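Local coordinates for 3-chlorocatechol 1,2-dioxygenase (PDB 2BOY), which cleaves the aromatic ring of 3-chlorocatechol between its two hydroxyl-bearing carbons, using a ferric iron and molecular oxygen, in a modified ortho-pathway of chlorophenol breakdown, at the interface of chains A and B. Numbering follows the deposited sequence. Chains: chain A/B, 3-chlorocatechol 1,2-dioxygenase.

The interface of chains A and B. Residues chain A 21, 25-28, 30-31; chain B 5, 9, 13, 55, 58-59, 62.
This patch is part of a two-fold symmetric interface, largely helical here: the end of A:3-24, the turn A:25-27 and the start of A:28-43 lie between helices B:3-24 and B:56-64. The symmetry suits a genuine dimer, although the coordinates alone do not prove one.

The polar contact of helix B:3-24 is a salt bridge. B:Arg5, extended from CG to NE with CG anti to the backbone N, meets the A:Glu30 carboxylate side-on. B:Arg5 NE donates to A:Glu30 OE2 at 2.6 Å, and B:Arg5 NH2 to A:Glu30 OE1 at 3.0 Å, both through syn lone pairs, and the two planes lie only 9° apart. The near-straight second bond (173° at H) supports a bidentate salt bridge. B:Ile9 CD1 covers one face of the B:Arg5 guanidinium, 3.4 Å above its plane. On chain A, A:Ser27 N reaches the same OE1 from above the carboxylate plane, while A:Glu30 N bonds A:Ser27 OG at 3.1 Å; this reciprocal pair is a helix N-cap that fixes the carboxylate's orientation. An alanine in place of A:Glu30 would remove both acceptors and would probably leave the B:Arg5 charge poorly compensated and the capping turn looser.

Apolar packing centres on B:Ile59, which has 103 Å² of its surface hidden by chain A and whose CG1–CD1 arm packs on A:Tyr31, A:Val26 and A:Ile21, while its CG2 methyl points to A:Tyr28. B:Ile59 CG1 lies above the plane of the A:Tyr31 ring, over the rim on its CG–CD2 side, 3.6 Å from A:Tyr31 CD2. B:Ile59 CD1 turns back (chi2 -69°) to touch A:Val26 CG1 at 3.5 Å. A:Ile21 CG2, anti to its backbone N, packs against B:Ala58 and B:Val62 CG1, and its CG1 meets B:Met13 CE.

Backbone polarity is met through water: one molecule lies 2.7 Å from both A:Val26 O and B:Ile59 O, joining the carbonyls of the two chains. B:Ile59 CG2 makes a CH-pi contact, sitting over the centre of the A:Tyr28 ring, 3.7 Å from its centroid.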
loop_
_atom_site.group_PDB
_atom_site.type_symbol
_atom_site.label_atom_id
_atom_site.label_comp_id
_atom_site.label_asym_id
_atom_site.label_seq_id
_atom_site.Cartn_x
_atom_site.Cartn_y
_atom_site.Cartn_z
ATOM N N ILE A 21 11.836 1.709 8.780
ATOM C CA ILE A 21 12.825 2.168 7.804
ATOM C C ILE A 21 14.125 2.601 8.503
ATOM O O ILE A 21 15.210 2.235 8.083
ATOM C CB ILE A 21 12.261 3.342 6.958
ATOM C CG1 ILE A 21 11.247 2.794 5.944
ATOM C CG2 ILE A 21 13.432 4.135 6.294
ATOM C CD1 ILE A 21 10.444 3.849 5.219
ATOM N N LYS A 25 17.495 0.415 8.398
ATOM C CA LYS A 25 18.309 1.100 7.382
ATOM C C LYS A 25 17.881 0.696 5.968
ATOM O O LYS A 25 18.682 0.266 5.117
ATOM C CB LYS A 25 19.809 0.834 7.603
ATOM C CG LYS A 25 20.290 1.058 9.026
ATOM C CD LYS A 25 20.480 2.502 9.391
ATOM C CE LYS A 25 21.312 2.639 10.683
ATOM N NZ LYS A 25 22.519 1.756 10.643
ATOM N N VAL A 26 16.582 0.816 5.714
ATOM C CA VAL A 26 16.051 0.485 4.405
ATOM C C VAL A 26 16.701 1.449 3.411
ATOM O O VAL A 26 16.807 2.639 3.697
ATOM C CB VAL A 26 14.508 0.580 4.416
ATOM C CG1 VAL A 26 13.928 0.418 3.020
ATOM C CG2 VAL A 26 13.905 -0.454 5.428
ATOM N N SER A 27 17.144 0.923 2.279
ATOM C CA SER A 27 17.944 1.677 1.314
ATOM C C SER A 27 17.106 2.310 0.205
ATOM O O SER A 27 15.903 2.035 0.095
ATOM C CB SER A 27 18.987 0.759 0.697
ATOM O OG SER A 27 18.405 -0.113 -0.282
ATOM N N TYR A 28 17.734 3.152 -0.632
ATOM C CA TYR A 28 17.001 3.779 -1.729
ATOM C C TYR A 28 16.654 2.701 -2.736
ATOM O O TYR A 28 15.605 2.755 -3.407
ATOM C CB TYR A 28 17.827 4.923 -2.387
ATOM C CG TYR A 28 17.316 6.320 -2.054
ATOM C CD1 TYR A 28 16.102 6.770 -2.549
ATOM C CD2 TYR A 28 18.048 7.178 -1.255
ATOM C CE1 TYR A 28 15.617 8.050 -2.255
ATOM C CE2 TYR A 28 17.566 8.475 -0.945
ATOM C CZ TYR A 28 16.356 8.897 -1.472
ATOM O OH TYR A 28 15.835 10.159 -1.192
ATOM N N GLU A 30 16.006 -0.547 -2.148
ATOM C CA GLU A 30 14.848 -1.207 -1.544
ATOM C C GLU A 30 13.550 -0.374 -1.698
ATOM O O GLU A 30 12.510 -0.935 -2.048
ATOM C CB GLU A 30 15.145 -1.522 -0.074
ATOM C CG GLU A 30 16.225 -2.617 0.046
ATOM C CD GLU A 30 16.764 -2.814 1.447
ATOM O OE1 GLU A 30 16.674 -1.899 2.268
ATOM O OE2 GLU A 30 17.274 -3.918 1.737
ATOM N N TYR A 31 13.639 0.938 -1.445
ATOM C CA TYR A 31 12.506 1.875 -1.630
ATOM C C TYR A 31 12.013 1.857 -3.083
ATOM O O TYR A 31 10.816 1.779 -3.317
ATOM C CB TYR A 31 12.967 3.285 -1.314
ATOM C CG TYR A 31 11.914 4.371 -1.391
ATOM C CD1 TYR A 31 12.055 5.447 -2.300
ATOM C CD2 TYR A 31 10.824 4.371 -0.536
ATOM C CE1 TYR A 31 11.086 6.501 -2.350
ATOM C CE2 TYR A 31 9.876 5.407 -0.575
ATOM C CZ TYR A 31 10.012 6.462 -1.488
ATOM O OH TYR A 31 9.076 7.477 -1.497
ATOM N N ARG B 5 16.115 -10.775 5.282
ATOM C CA ARG B 5 15.978 -9.328 5.479
ATOM C C ARG B 5 14.603 -8.802 5.044
ATOM O O ARG B 5 13.987 -8.010 5.744
ATOM C CB ARG B 5 17.103 -8.587 4.741
ATOM C CG ARG B 5 16.906 -7.073 4.691
ATOM C CD ARG B 5 18.113 -6.280 4.169
ATOM N NE ARG B 5 17.797 -4.847 4.103
ATOM C CZ ARG B 5 17.910 -4.008 5.126
ATOM N NH1 ARG B 5 18.341 -4.450 6.303
ATOM N NH2 ARG B 5 17.607 -2.712 4.986
ATOM N N ILE B 9 11.867 -6.915 7.538
ATOM C CA ILE B 9 11.368 -5.564 7.316
ATOM C C ILE B 9 9.860 -5.583 7.035
ATOM O O ILE B 9 9.107 -4.882 7.685
ATOM C CB ILE B 9 12.118 -4.912 6.139
ATOM C CG1 ILE B 9 13.614 -4.693 6.475
ATOM C CG2 ILE B 9 11.451 -3.593 5.742
ATOM C CD1 ILE B 9 14.444 -4.389 5.228
ATOM N N MET B 13 6.538 -4.301 9.455
ATOM C CA MET B 13 5.612 -3.279 8.967
ATOM C C MET B 13 4.158 -3.758 8.993
ATOM O O MET B 13 3.254 -3.044 9.437
ATOM C CB MET B 13 5.995 -2.820 7.541
ATOM C CG MET B 13 7.313 -2.049 7.479
ATOM S SD MET B 13 7.652 -1.500 5.813
ATOM C CE MET B 13 9.215 -0.515 6.091
ATOM N N PHE B 55 7.183 8.885 3.077
ATOM C CA PHE B 55 8.269 7.958 3.398
ATOM C C PHE B 55 9.668 8.331 2.867
ATOM O O PHE B 55 10.665 7.924 3.475
ATOM C CB PHE B 55 7.909 6.509 2.965
ATOM C CG PHE B 55 6.548 6.084 3.423
ATOM C CD1 PHE B 55 5.500 6.019 2.532
ATOM C CD2 PHE B 55 6.304 5.785 4.770
ATOM C CE1 PHE B 55 4.221 5.660 2.961
ATOM C CE2 PHE B 55 5.035 5.400 5.198
ATOM C CZ PHE B 55 3.987 5.355 4.297
ATOM N N ALA B 58 12.408 9.495 5.292
ATOM C CA ALA B 58 12.964 8.504 6.212
ATOM C C ALA B 58 14.042 7.670 5.532
ATOM O O ALA B 58 15.091 7.419 6.118
ATOM C CB ALA B 58 11.832 7.602 6.771
ATOM N N ILE B 59 13.776 7.255 4.293
ATOM C CA ILE B 59 14.771 6.635 3.419
ATOM C C ILE B 59 16.016 7.524 3.272
ATOM O O ILE B 59 17.174 7.053 3.381
ATOM C CB ILE B 59 14.136 6.348 2.031
ATOM C CG1 ILE B 59 12.988 5.316 2.155
ATOM C CG2 ILE B 59 15.192 5.860 1.016
ATOM C CD1 ILE B 59 13.511 3.877 2.533
ATOM N N VAL B 62 18.272 7.800 6.407
ATOM C CA VAL B 62 19.302 6.746 6.527
ATOM C C VAL B 62 20.470 6.894 5.551
ATOM O O VAL B 62 21.616 6.764 5.972
ATOM C CB VAL B 62 18.788 5.255 6.651
ATOM C CG1 VAL B 62 17.285 5.116 6.700
ATOM C CG2 VAL B 62 19.500 4.266 5.718
HETATM O O HOH W 1 18.278 4.696 2.676
#